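Local atomic coordinates of acyl-CoA-binding domain-containing protein 1 (PDB entry 5H3G), a protein that binds medium- and long-chain acyl-CoA esters with high affinity, binds phosphatidic acid and phosphatidylcholine in vitro, and may contribute to phospholipid biosynthesis. Residues K16-P21 with L85-A89; I31-Y36 with D77-V82; Q38-V44 with W63-K69. All coordinates share one frame. Numbering follows the deposited sequence.

Contact 1 (K16-P21 with L85-A89); sequences KAKTLP and LLEEA
Build Leu-85 to Ala-89 as regular alpha helix, a piece of helix 71-92 with Ala-89 N bonded to Leu-85 O at 2.8 Å. Against it goes the C-terminal end of helix 4-17, where Ala-17 to Leu-20 form a type I beta turn (Leu-20 N to Ala-17 O, 3.1 Å) before Leu-20 and Pro-21 run on extended, with psi near 145°. The closest CA pair is Leu-20 with Leu-86, 6.6 Å apart. Leu-20 (mt) is the bump. Leu-20 CD2 drops into a hollow on the helix surface, 4.0 Å from Leu-85 CB, 3.9 Å from Leu-86 CD2 and 4.1 Å from Ala-89 CB, with Leu-85 O at 3.7 Å beneath it. The small Ala-89 leaves room for the proline ring too, Pro-21 CD lying 3.9 Å from Ala-89 CB. In return Leu-86 (mt) pushes into the turn: its CD2 sits 3.7 Å from Lys-16 O and 3.5 Å from Thr-19 OG1, while its CD1 is 4.0 Å from Lys-16 CB. Thr-19 (p) bonds its OG1 back to Lys-16 O at 2.7 Å. Lys-18, which by similarity binds acyl-CoA, has its CA-to-CB bond directed away from helix 71-92. This is the packing of a helix end and its exit turn on the last helix of the acyl-CoA-binding bundle. No hydrogen bond crosses, so apolar shape fit and dispersion hold the two segments together.

Contact 2 (I31-Y36 with D77-V82); sequences ILYGLY and DYITKV
This is helix-helix packing near the centre of the four-helix acyl-CoA-binding fold, where helix 26-41 runs nearly antiparallel to helix 71-92. Both segments are regular alpha helix; their axes approach to 9.3 Å at a signed crossing angle of -157°, and the closest CA pair is Leu-35 with Tyr-78, 5.4 Å apart. Leu-35 (mt) has its CA-to-CB bond toward helix 71-92, with CD2 3.6 Å from Asp-77 CB, CD1 3.8 Å from Lys-81 CG, and CB 3.9 Å from Tyr-78 CB. A turn earlier, Leu-32 (mt) wedges its CD2 between Lys-81 CB and Val-82 CG2, 3.7 Å from each. Tyr-78 and Tyr-36, both chi1 t, form an edge-to-face pair, the edge of Tyr-36 toward the face of Tyr-78, centroids 5.8 Å apart and planes at 62°. Both tyrosines and Leu-35 belong, by similarity, to the acyl-CoA site, so the interface probably forms part of its wall. Phe-10 of helix 4-17 also meets the Tyr-78 ring, whose CD1 lies 3.8 Å from Leu-32 O.

Contact 3 (Q38-V44 with W63-K69); sequences QATVGDV and WKAVEGK
Gln-38 comes first, on the last turns of helix 26-41. With chi1 t and chi2 p, its amide reaches across: Gln-38 NE2 donates to Lys-69 O (3.2 Å) and, within its own segment, to Asp-43 OD1 (2.9 Å). Gln-38 CB rests 3.7 Å from Val-66 CG2. Val-41, the last helical residue, lays CG2 3.6 Å from Trp-63 CZ2. Gly-42 then leaves the helix with phi 86°, a backbone that would jam a CB against the preceding carbonyl; Gly-42 O accepts a hydrogen bond from Trp-63 NE1 at 2.8 Å. Asp-43 CA is 5.2 Å from Glu-67 CA. Asp-43 OD1 accepts from Gly-68 N (3.0 Å). Val-44 (p) lies over the indole face in a CH-pi contact, Val-44 CB 3.6 Å from the centroid of the Trp-63 five-membered ring, and its CG1 is 3.9 Å from Lys-64 CD. A water bridges the two segments, donating to Gln-38 OE1 (2.8 Å) and Trp-63 O (2.9 Å) and accepting from Val-44 N (2.9 Å). Opposite, the chain leaves helix 57-64 through a type I turn, Lys-64 to Glu-67, braced by a salt bridge from Lys-64 NZ to Glu-67 OE1 (2.6 Å), and a type II turn, Val-66 to Lys-69, with Gly-68 at phi 96°. Two helix exits thus interlock by side-chain-to-backbone hydrogen bonds round the Trp-63 indole, within the acyl-CoA-binding fold and beside Lys-37, by similarity an acyl-CoA-site residue.

From the N terminus, helix 4-17 ends in the first segment of contact 1, whose partner comes 64 residues later on helix 71-92, so this contact closes the widest loop. Inside it, contact 2 joins helix 26-41 to the same last helix, and inside that loop contact 3 ties the end of helix 26-41 to the exit of helix 57-64. The three are therefore nested, none crossing. Contact 2 touches both others: Leu-32 CD1 meets Leu-85 CD1 at 3.8 Å, and Leu-35 CD2 meets Val-66 CG1 at 3.8 Å. Contacts 1 and 3 lie on opposite sides of the chain's centre, nearest atoms about 12 Å apart. Together they link all four helices.

Contact 1 (K16-P21 with L85-A89)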
ATOM      1  N   LYS A  16      -0.053 -11.974  -2.392  1.00 15.25           N
ATOM      2  CA  LYS A  16       0.650 -12.012  -3.669  1.00 16.88           C
ATOM      3  C   LYS A  16       1.689 -10.901  -3.767  1.00 17.32           C
ATOM      4  O   LYS A  16       2.668 -11.035  -4.513  1.00 16.36           O
ATOM      5  CB  LYS A  16      -0.352 -11.909  -4.819  1.00 20.15           C
ATOM      6  CG  LYS A  16      -1.241 -13.129  -4.992  1.00 22.04           C
ATOM      7  CD  LYS A  16      -2.220 -12.873  -6.122  1.00 32.24           C
ATOM      8  CE  LYS A  16      -2.978 -14.126  -6.504  1.00 40.91           C
ATOM      9  NZ  LYS A  16      -3.643 -13.954  -7.830  1.00 46.06           N
ATOM     10  N   ALA A  17       1.500  -9.807  -3.016  1.00 15.86           N
ATOM     11  CA  ALA A  17       2.467  -8.715  -3.047  1.00 13.21           C
ATOM     12  C   ALA A  17       3.848  -9.181  -2.606  1.00 12.81           C
ATOM     13  O   ALA A  17       4.862  -8.617  -3.041  1.00 16.37           O
ATOM     14  CB  ALA A  17       1.993  -7.549  -2.171  1.00 13.67           C
ATOM     15  N   LYS A  18       3.908 -10.222  -1.770  1.00 13.43           N
ATOM     16  CA  LYS A  18       5.183 -10.764  -1.309  0.60 14.65           C
ATOM     17  C   LYS A  18       6.036 -11.288  -2.456  1.00 14.38           C
ATOM     18  O   LYS A  18       7.262 -11.408  -2.309  1.00 18.74           O
ATOM     19  CB  LYS A  18       4.955 -11.908  -0.315  0.60 19.88           C
ATOM     20  CG  LYS A  18       4.079 -11.600   0.886  0.60 24.27           C
ATOM     21  CD  LYS A  18       3.914 -12.865   1.736  0.60 25.17           C
ATOM     22  CE  LYS A  18       2.901 -12.685   2.844  0.60 29.39           C
ATOM     23  NZ  LYS A  18       2.819 -13.917   3.686  0.60 32.55           N
ATOM     24  N   THR A  19       5.412 -11.645  -3.583  1.00 14.17           N
ATOM     25  CA  THR A  19       6.137 -12.194  -4.725  1.00 14.68           C
ATOM     26  C   THR A  19       6.748 -11.123  -5.611  1.00 14.21           C
ATOM     27  O   THR A  19       7.471 -11.462  -6.552  1.00 15.01           O
ATOM     28  CB  THR A  19       5.232 -13.085  -5.582  1.00 19.57           C
ATOM     29  OG1 THR A  19       4.280 -12.274  -6.290  1.00 14.72           O
ATOM     30  CG2 THR A  19       4.502 -14.093  -4.708  1.00 20.24           C
ATOM     31  N   LEU A  20       6.480  -9.852  -5.347  1.00 11.86           N
ATOM     32  CA  LEU A  20       7.129  -8.820  -6.131  0.86 14.14           C
ATOM     33  C   LEU A  20       8.636  -8.862  -5.876  1.00 15.46           C
ATOM     34  O   LEU A  20       9.080  -9.191  -4.769  1.00 17.56           O
ATOM     35  CB  LEU A  20       6.560  -7.448  -5.776  0.86 12.40           C
ATOM     36  CG  LEU A  20       5.099  -7.241  -6.174  0.86 11.89           C
ATOM     37  CD1 LEU A  20       4.575  -5.950  -5.557  0.86 12.76           C
ATOM     38  CD2 LEU A  20       4.973  -7.220  -7.708  0.86 11.13           C
ATOM     39  N   PRO A  21       9.446  -8.577  -6.895  1.00 14.40           N
ATOM     40  CA  PRO A  21      10.902  -8.609  -6.703  1.00 17.41           C
ATOM     41  C   PRO A  21      11.354  -7.713  -5.560  1.00 15.40           C
ATOM     42  O   PRO A  21      10.786  -6.652  -5.294  1.00 14.17           O
ATOM     43  CB  PRO A  21      11.449  -8.109  -8.043  1.00 19.00           C
ATOM     44  CG  PRO A  21      10.360  -8.403  -9.031  1.00 19.75           C
ATOM     45  CD  PRO A  21       9.066  -8.283  -8.291  1.00 15.21           C
ATOM     46  N   LEU A  85       1.438  -3.737 -10.408  1.00 11.63           N
ATOM     47  CA  LEU A  85       2.833  -4.098 -10.174  1.00 13.87           C
ATOM     48  C   LEU A  85       3.101  -5.561 -10.514  1.00 14.19           C
ATOM     49  O   LEU A  85       4.166  -5.897 -11.048  1.00 13.22           O
ATOM     50  CB  LEU A  85       3.201  -3.806  -8.715  1.00 10.65           C
ATOM     51  CG  LEU A  85       3.409  -2.314  -8.454  1.00 11.05           C
ATOM     52  CD1 LEU A  85       3.348  -2.026  -6.979  1.00 10.92           C
ATOM     53  CD2 LEU A  85       4.741  -1.857  -9.014  1.00 14.86           C
ATOM     54  N   LEU A  86       2.148  -6.447 -10.204  1.00 12.18           N
ATOM     55  CA  LEU A  86       2.312  -7.863 -10.530  1.00 13.77           C
ATOM     56  C   LEU A  86       2.368  -8.075 -12.035  1.00 11.93           C
ATOM     57  O   LEU A  86       3.158  -8.892 -12.530  1.00 13.60           O
ATOM     58  CB  LEU A  86       1.170  -8.676  -9.926  1.00 13.76           C
ATOM     59  CG  LEU A  86       1.246  -8.902  -8.415  1.00 11.24           C
ATOM     60  CD1 LEU A  86      -0.129  -9.318  -7.914  1.00 15.28           C
ATOM     61  CD2 LEU A  86       2.278  -9.952  -8.043  1.00 13.09           C
ATOM     62  N   GLU A  87       1.548  -7.340 -12.780  1.00 13.84           N
ATOM     63  CA  GLU A  87       1.597  -7.449 -14.230  1.00 13.42           C
ATOM     64  C   GLU A  87       2.892  -6.868 -14.779  1.00 16.06           C
ATOM     65  O   GLU A  87       3.480  -7.414 -15.719  1.00 15.22           O
ATOM     66  CB  GLU A  87       0.374  -6.768 -14.835  1.00 15.78           C
ATOM     67  CG  GLU A  87      -0.886  -7.590 -14.584  1.00 25.94           C
ATOM     68  CD  GLU A  87      -0.731  -9.044 -15.050  1.00 26.95           C
ATOM     69  OE1 GLU A  87      -0.542  -9.256 -16.264  1.00 31.18           O
ATOM     70  OE2 GLU A  87      -0.777  -9.967 -14.206  1.00 21.24           O
ATOM     71  N   GLU A  88       3.376  -5.787 -14.178  1.00 14.51           N
ATOM     72  CA  GLU A  88       4.639  -5.215 -14.628  1.00 14.55           C
ATOM     73  C   GLU A  88       5.810  -6.139 -14.304  1.00 12.32           C
ATOM     74  O   GLU A  88       6.738  -6.274 -15.113  1.00 12.26           O
ATOM     75  CB  GLU A  88       4.814  -3.826 -14.008  1.00 13.18           C
ATOM     76  CG  GLU A  88       3.822  -2.793 -14.586  1.00 16.60           C
ATOM     77  CD  GLU A  88       3.725  -1.515 -13.763  1.00 17.35           C
ATOM     78  OE1 GLU A  88       3.419  -0.442 -14.340  1.00 21.52           O
ATOM     79  OE2 GLU A  88       3.922  -1.580 -12.543  1.00 17.27           O
ATOM     80  N   ALA A  89       5.772  -6.812 -13.145  1.00 11.40           N
ATOM     81  CA  ALA A  89       6.838  -7.748 -12.795  1.00 12.19           C
ATOM     82  C   ALA A  89       6.856  -8.926 -13.752  1.00 13.25           C
ATOM     83  O   ALA A  89       7.924  -9.370 -14.184  1.00 10.58           O
ATOM     84  CB  ALA A  89       6.673  -8.235 -11.354  1.00 11.57           C
TER

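Contact 2 (I31-Y36 with D77-V82)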
ATOM      1  N   ILE A  31       3.917   3.654  -1.983  1.00 12.92           N
ATOM      2  CA  ILE A  31       2.507   3.727  -2.357  0.55 11.25           C
ATOM      3  C   ILE A  31       1.737   2.562  -1.748  1.00 14.95           C
ATOM      4  O   ILE A  31       0.653   2.740  -1.179  1.00 14.28           O
ATOM      5  CB  ILE A  31       2.364   3.773  -3.887  0.55 14.30           C
ATOM      6  CG1 ILE A  31       2.804   5.143  -4.409  0.55 12.56           C
ATOM      7  CG2 ILE A  31       0.929   3.460  -4.305  0.55 15.73           C
ATOM      8  CD1 ILE A  31       3.117   5.157  -5.873  0.55 12.60           C
ATOM      9  N   LEU A  32       2.295   1.352  -1.840  1.00 10.40           N
ATOM     10  CA  LEU A  32       1.631   0.192  -1.256  1.00 11.11           C
ATOM     11  C   LEU A  32       1.548   0.314   0.257  1.00 10.58           C
ATOM     12  O   LEU A  32       0.523  -0.040   0.858  1.00 11.93           O
ATOM     13  CB  LEU A  32       2.367  -1.099  -1.636  1.00 10.01           C
ATOM     14  CG  LEU A  32       2.355  -1.475  -3.118  1.00 11.40           C
ATOM     15  CD1 LEU A  32       2.908  -2.872  -3.319  1.00 12.34           C
ATOM     16  CD2 LEU A  32       0.929  -1.354  -3.641  1.00 14.90           C
ATOM     17  N   TYR A  33       2.619   0.791   0.891  1.00 10.42           N
ATOM     18  CA  TYR A  33       2.604   0.955   2.340  1.00 11.29           C
ATOM     19  C   TYR A  33       1.454   1.857   2.761  1.00 11.44           C
ATOM     20  O   TYR A  33       0.662   1.503   3.641  1.00 12.40           O
ATOM     21  CB  TYR A  33       3.953   1.506   2.834  1.00 11.08           C
ATOM     22  CG  TYR A  33       3.945   1.881   4.312  1.00 11.56           C
ATOM     23  CD1 TYR A  33       4.215   0.934   5.297  1.00 17.44           C
ATOM     24  CD2 TYR A  33       3.633   3.179   4.719  1.00 11.96           C
ATOM     25  CE1 TYR A  33       4.186   1.281   6.655  1.00 15.79           C
ATOM     26  CE2 TYR A  33       3.586   3.526   6.063  1.00 12.53           C
ATOM     27  CZ  TYR A  33       3.872   2.580   7.017  1.00 16.69           C
ATOM     28  OH  TYR A  33       3.836   2.956   8.347  1.00 18.69           O
ATOM     29  N   GLY A  34       1.333   3.023   2.132  1.00 13.46           N
ATOM     30  CA  GLY A  34       0.308   3.958   2.571  1.00 14.68           C
ATOM     31  C   GLY A  34      -1.089   3.388   2.439  1.00 13.74           C
ATOM     32  O   GLY A  34      -1.921   3.538   3.341  1.00 13.41           O
ATOM     33  N   LEU A  35      -1.368   2.726   1.316  1.00 12.17           N
ATOM     34  CA  LEU A  35      -2.688   2.148   1.111  1.00 13.48           C
ATOM     35  C   LEU A  35      -2.929   0.979   2.053  1.00 13.24           C
ATOM     36  O   LEU A  35      -4.049   0.784   2.528  1.00 13.06           O
ATOM     37  CB  LEU A  35      -2.857   1.704  -0.339  1.00 11.91           C
ATOM     38  CG  LEU A  35      -3.001   2.853  -1.324  1.00 13.14           C
ATOM     39  CD1 LEU A  35      -2.847   2.311  -2.737  1.00 14.79           C
ATOM     40  CD2 LEU A  35      -4.363   3.455  -1.096  1.00 14.14           C
ATOM     41  N   TYR A  36      -1.894   0.184   2.340  1.00 10.66           N
ATOM     42  CA  TYR A  36      -2.079  -0.926   3.264  1.00 11.71           C
ATOM     43  C   TYR A  36      -2.424  -0.423   4.659  1.00 11.21           C
ATOM     44  O   TYR A  36      -3.333  -0.948   5.312  1.00 11.55           O
ATOM     45  CB  TYR A  36      -0.818  -1.786   3.311  1.00 10.70           C
ATOM     46  CG  TYR A  36      -1.013  -3.049   4.120  1.00 10.90           C
ATOM     47  CD1 TYR A  36      -1.555  -4.182   3.545  1.00 10.93           C
ATOM     48  CD2 TYR A  36      -0.678  -3.091   5.467  1.00 11.31           C
ATOM     49  CE1 TYR A  36      -1.733  -5.352   4.284  1.00 12.39           C
ATOM     50  CE2 TYR A  36      -0.863  -4.236   6.217  1.00 13.62           C
ATOM     51  CZ  TYR A  36      -1.392  -5.374   5.621  1.00 12.18           C
ATOM     52  OH  TYR A  36      -1.570  -6.523   6.358  1.00 14.12           O
ATOM     53  N   ASP A  77      -7.946   0.411  -3.753  1.00 16.50           N
ATOM     54  CA  ASP A  77      -6.781   0.992  -4.399  1.00 17.07           C
ATOM     55  C   ASP A  77      -5.571   0.101  -4.223  1.00 15.16           C
ATOM     56  O   ASP A  77      -4.814  -0.109  -5.170  1.00 14.67           O
ATOM     57  CB  ASP A  77      -6.494   2.368  -3.830  1.00 16.60           C
ATOM     58  CG  ASP A  77      -7.550   3.354  -4.184  1.00 28.63           C
ATOM     59  OD1 ASP A  77      -8.113   3.210  -5.284  1.00 23.63           O
ATOM     60  OD2 ASP A  77      -7.822   4.244  -3.359  1.00 30.15           O
ATOM     61  N   TYR A  78      -5.367  -0.415  -3.007  1.00 14.96           N
ATOM     62  CA  TYR A  78      -4.239  -1.312  -2.759  1.00 14.13           C
ATOM     63  C   TYR A  78      -4.245  -2.459  -3.759  1.00 13.60           C
ATOM     64  O   TYR A  78      -3.224  -2.764  -4.388  1.00 12.97           O
ATOM     65  CB  TYR A  78      -4.292  -1.835  -1.313  1.00 14.19           C
ATOM     66  CG  TYR A  78      -3.209  -2.855  -1.032  1.00 13.42           C
ATOM     67  CD1 TYR A  78      -1.945  -2.450  -0.635  1.00 13.16           C
ATOM     68  CD2 TYR A  78      -3.443  -4.212  -1.224  1.00 13.04           C
ATOM     69  CE1 TYR A  78      -0.929  -3.392  -0.397  1.00 12.51           C
ATOM     70  CE2 TYR A  78      -2.439  -5.157  -0.997  1.00 12.64           C
ATOM     71  CZ  TYR A  78      -1.189  -4.730  -0.593  1.00 12.11           C
ATOM     72  OH  TYR A  78      -0.183  -5.663  -0.386  1.00 12.22           O
ATOM     73  N   ILE A  79      -5.409  -3.086  -3.937  1.00 13.93           N
ATOM     74  CA  ILE A  79      -5.537  -4.202  -4.868  1.00 14.30           C
ATOM     75  C   ILE A  79      -5.169  -3.764  -6.282  1.00 13.50           C
ATOM     76  O   ILE A  79      -4.419  -4.457  -6.978  1.00 14.17           O
ATOM     77  CB  ILE A  79      -6.957  -4.792  -4.812  1.00 15.62           C
ATOM     78  CG1 ILE A  79      -7.153  -5.542  -3.491  1.00 16.15           C
ATOM     79  CG2 ILE A  79      -7.188  -5.744  -5.973  1.00 18.94           C
ATOM     80  CD1 ILE A  79      -8.613  -5.730  -3.124  1.00 22.28           C
ATOM     81  N   THR A  80      -5.679  -2.610  -6.728  1.00 14.16           N
ATOM     82  CA  THR A  80      -5.380  -2.194  -8.099  0.52 14.24           C
ATOM     83  C   THR A  80      -3.900  -1.883  -8.269  1.00 13.63           C
ATOM     84  O   THR A  80      -3.314  -2.207  -9.310  1.00 14.87           O
ATOM     85  CB  THR A  80      -6.243  -1.000  -8.532  0.52 15.19           C
ATOM     86  OG1 THR A  80      -5.944   0.175  -7.761  0.52 15.42           O
ATOM     87  CG2 THR A  80      -7.715  -1.337  -8.394  0.52 15.86           C
ATOM     88  N   LYS A  81      -3.264  -1.285  -7.259  1.00 13.80           N
ATOM     89  CA  LYS A  81      -1.834  -0.998  -7.377  1.00 12.98           C
ATOM     90  C   LYS A  81      -1.007  -2.277  -7.386  1.00 14.29           C
ATOM     91  O   LYS A  81      -0.050  -2.397  -8.167  1.00 13.83           O
ATOM     92  CB  LYS A  81      -1.377  -0.090  -6.229  1.00 13.19           C
ATOM     93  CG  LYS A  81      -1.982   1.312  -6.275  1.00 21.73           C
ATOM     94  CD  LYS A  81      -1.519   2.073  -7.506  1.00 26.99           C
ATOM     95  CE  LYS A  81      -2.124   3.463  -7.557  1.00 37.02           C
ATOM     96  NZ  LYS A  81      -2.096   4.113  -6.224  1.00 41.58           N
ATOM     97  N   VAL A  82      -1.351  -3.239  -6.525  1.00 11.89           N
ATOM     98  CA  VAL A  82      -0.623  -4.511  -6.495  1.00 11.24           C
ATOM     99  C   VAL A  82      -0.801  -5.251  -7.810  1.00 11.29           C
ATOM    100  O   VAL A  82       0.168  -5.762  -8.380  1.00 12.66           O
ATOM    101  CB  VAL A  82      -1.059  -5.376  -5.300  1.00 11.91           C
ATOM    102  CG1 VAL A  82      -0.459  -6.771  -5.425  1.00 12.77           C
ATOM    103  CG2 VAL A  82      -0.599  -4.746  -3.998  1.00 13.80           C
TER

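Contact 3 (Q38-V44 with W63-K69)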
ATOM      1  N   GLN A  38      -3.802   2.526   5.378  1.00 13.21           N
ATOM      2  CA  GLN A  38      -5.138   3.116   5.306  1.00 16.05           C
ATOM      3  C   GLN A  38      -6.220   2.044   5.263  1.00 13.48           C
ATOM      4  O   GLN A  38      -7.251   2.162   5.938  1.00 16.78           O
ATOM      5  CB  GLN A  38      -5.236   4.017   4.079  1.00 12.28           C
ATOM      6  CG  GLN A  38      -6.517   4.833   4.068  1.00 12.84           C
ATOM      7  CD  GLN A  38      -6.540   5.889   5.159  1.00 19.51           C
ATOM      8  OE1 GLN A  38      -5.500   6.286   5.697  1.00 16.73           O
ATOM      9  NE2 GLN A  38      -7.740   6.353   5.500  1.00 19.07           N
ATOM     10  N   ALA A  39      -5.984   0.978   4.499  1.00 12.08           N
ATOM     11  CA  ALA A  39      -6.968  -0.090   4.328  1.00 15.97           C
ATOM     12  C   ALA A  39      -7.237  -0.841   5.625  1.00 14.64           C
ATOM     13  O   ALA A  39      -8.379  -1.213   5.907  1.00 17.13           O
ATOM     14  CB  ALA A  39      -6.485  -1.063   3.256  1.00 15.14           C
ATOM     15  N   THR A  40      -6.202  -1.089   6.422  1.00 13.79           N
ATOM     16  CA  THR A  40      -6.340  -1.931   7.599  1.00 14.13           C
ATOM     17  C   THR A  40      -6.629  -1.144   8.871  1.00 14.43           C
ATOM     18  O   THR A  40      -7.457  -1.577   9.672  1.00 19.76           O
ATOM     19  CB  THR A  40      -5.080  -2.777   7.798  1.00 16.13           C
ATOM     20  OG1 THR A  40      -3.933  -1.923   7.880  1.00 14.80           O
ATOM     21  CG2 THR A  40      -4.892  -3.747   6.643  1.00 16.78           C
ATOM     22  N   VAL A  41      -5.998   0.011   9.087  1.00 18.74           N
ATOM     23  CA  VAL A  41      -6.156   0.725  10.350  1.00 15.49           C
ATOM     24  C   VAL A  41      -6.728   2.126  10.178  1.00 17.19           C
ATOM     25  O   VAL A  41      -6.978   2.803  11.185  1.00 17.07           O
ATOM     26  CB  VAL A  41      -4.838   0.777  11.152  1.00 15.56           C
ATOM     27  CG1 VAL A  41      -4.418  -0.631  11.536  1.00 15.93           C
ATOM     28  CG2 VAL A  41      -3.740   1.463  10.375  1.00 17.10           C
ATOM     29  N   GLY A  42      -6.950   2.588   8.952  1.00 17.33           N
ATOM     30  CA  GLY A  42      -7.592   3.883   8.783  1.00 18.16           C
ATOM     31  C   GLY A  42      -6.621   5.052   8.818  1.00 17.61           C
ATOM     32  O   GLY A  42      -5.420   4.916   8.559  1.00 16.81           O
ATOM     33  N   ASP A  43      -7.165   6.224   9.152  1.00 18.56           N
ATOM     34  CA  ASP A  43      -6.419   7.469   9.032  1.00 19.94           C
ATOM     35  C   ASP A  43      -5.181   7.454   9.911  1.00 19.22           C
ATOM     36  O   ASP A  43      -5.217   6.986  11.054  1.00 23.20           O
ATOM     37  CB  ASP A  43      -7.277   8.668   9.444  1.00 20.14           C
ATOM     38  CG  ASP A  43      -8.321   9.049   8.406  1.00 24.50           C
ATOM     39  OD1 ASP A  43      -8.278   8.531   7.276  1.00 20.82           O
ATOM     40  OD2 ASP A  43      -9.198   9.887   8.735  1.00 25.67           O
ATOM     41  N   VAL A  44      -4.096   8.031   9.392  1.00 17.97           N
ATOM     42  CA  VAL A  44      -2.888   8.175  10.194  1.00 18.17           C
ATOM     43  C   VAL A  44      -3.197   8.998  11.430  1.00 26.39           C
ATOM     44  O   VAL A  44      -3.840  10.052  11.357  1.00 24.43           O
ATOM     45  CB  VAL A  44      -1.747   8.782   9.361  1.00 20.97           C
ATOM     46  CG1 VAL A  44      -2.120  10.157   8.825  1.00 20.11           C
ATOM     47  CG2 VAL A  44      -0.474   8.851  10.189  1.00 21.62           C
ATOM     48  N   TRP A  63       1.202   7.503   3.914  1.00 12.73           N
ATOM     49  CA  TRP A  63      -0.041   7.168   4.594  1.00 13.20           C
ATOM     50  C   TRP A  63      -0.932   8.402   4.711  1.00 15.55           C
ATOM     51  O   TRP A  63      -2.132   8.349   4.421  1.00 15.43           O
ATOM     52  CB  TRP A  63       0.310   6.575   5.961  1.00 13.57           C
ATOM     53  CG  TRP A  63      -0.796   6.063   6.801  1.00 14.21           C
ATOM     54  CD1 TRP A  63      -2.111   5.918   6.467  1.00 17.72           C
ATOM     55  CD2 TRP A  63      -0.667   5.602   8.148  1.00 15.42           C
ATOM     56  NE1 TRP A  63      -2.813   5.407   7.540  1.00 16.01           N
ATOM     57  CE2 TRP A  63      -1.945   5.203   8.581  1.00 16.43           C
ATOM     58  CE3 TRP A  63       0.410   5.489   9.029  1.00 15.75           C
ATOM     59  CZ2 TRP A  63      -2.171   4.702   9.863  1.00 16.54           C
ATOM     60  CZ3 TRP A  63       0.179   5.001  10.302  1.00 18.85           C
ATOM     61  CH2 TRP A  63      -1.097   4.613  10.703  1.00 17.63           C
ATOM     62  N   LYS A  64      -0.344   9.530   5.105  1.00 15.50           N
ATOM     63  CA  LYS A  64      -1.082  10.792   5.160  1.00 18.84           C
ATOM     64  C   LYS A  64      -1.749  11.110   3.824  1.00 19.87           C
ATOM     65  O   LYS A  64      -2.868  11.648   3.781  1.00 20.15           O
ATOM     66  CB  LYS A  64      -0.125  11.911   5.574  1.00 16.73           C
ATOM     67  CG  LYS A  64      -0.727  13.311   5.630  1.00 17.14           C
ATOM     68  CD  LYS A  64      -1.853  13.418   6.629  1.00 20.27           C
ATOM     69  CE  LYS A  64      -2.313  14.869   6.772  1.00 25.77           C
ATOM     70  NZ  LYS A  64      -3.329  15.048   7.856  1.00 30.64           N
ATOM     71  N   ALA A  65      -1.090  10.752   2.721  1.00 19.72           N
ATOM     72  CA  ALA A  65      -1.579  11.120   1.399  1.00 18.14           C
ATOM     73  C   ALA A  65      -2.899  10.451   1.040  1.00 22.00           C
ATOM     74  O   ALA A  65      -3.615  10.957   0.166  1.00 19.75           O
ATOM     75  CB  ALA A  65      -0.530  10.790   0.338  1.00 15.77           C
ATOM     76  N   VAL A  66      -3.245   9.334   1.668  1.00 14.64           N
ATOM     77  CA  VAL A  66      -4.491   8.648   1.358  1.00 16.45           C
ATOM     78  C   VAL A  66      -5.492   8.788   2.502  1.00 17.10           C
ATOM     79  O   VAL A  66      -6.461   8.035   2.580  1.00 17.22           O
ATOM     80  CB  VAL A  66      -4.241   7.176   0.989  1.00 13.60           C
ATOM     81  CG1 VAL A  66      -3.532   7.094  -0.351  1.00 15.18           C
ATOM     82  CG2 VAL A  66      -3.378   6.493   2.073  1.00 15.22           C
ATOM     83  N   GLU A  67      -5.262   9.751   3.394  1.00 15.95           N
ATOM     84  CA  GLU A  67      -6.204  10.021   4.470  1.00 17.82           C
ATOM     85  C   GLU A  67      -7.601  10.291   3.915  1.00 18.67           C
ATOM     86  O   GLU A  67      -7.758  10.914   2.861  1.00 20.40           O
ATOM     87  CB  GLU A  67      -5.732  11.218   5.292  1.00 19.35           C
ATOM     88  CG  GLU A  67      -6.528  11.419   6.572  1.00 23.71           C
ATOM     89  CD  GLU A  67      -5.858  12.358   7.558  1.00 30.83           C
ATOM     90  OE1 GLU A  67      -5.096  13.241   7.128  1.00 27.48           O
ATOM     91  OE2 GLU A  67      -6.098  12.208   8.775  1.00 37.02           O
ATOM     92  N   GLY A  68      -8.614   9.792   4.627  1.00 18.38           N
ATOM     93  CA  GLY A  68     -10.000   9.971   4.247  1.00 25.48           C
ATOM     94  C   GLY A  68     -10.624   8.830   3.467  1.00 27.44           C
ATOM     95  O   GLY A  68     -11.840   8.868   3.224  1.00 29.06           O
ATOM     96  N   LYS A  69      -9.853   7.820   3.059  1.00 19.45           N
ATOM     97  CA  LYS A  69     -10.439   6.742   2.276  1.00 20.36           C
ATOM     98  C   LYS A  69     -11.070   5.703   3.200  1.00 27.67           C
ATOM     99  O   LYS A  69     -10.466   5.297   4.198  1.00 29.15           O
ATOM    100  CB  LYS A  69      -9.381   6.081   1.385  1.00 19.12           C
ATOM    101  CG  LYS A  69      -8.706   6.994   0.364  1.00 20.06           C
ATOM    102  CD  LYS A  69      -7.824   6.157  -0.567  1.00 22.02           C
ATOM    103  CE  LYS A  69      -7.146   6.993  -1.636  1.00 22.55           C
ATOM    104  NZ  LYS A  69      -8.080   7.440  -2.706  1.00 23.54           N
TER
HETATM  105  O   HOH W   1      -4.116   8.619   6.516  1.00 17.05           O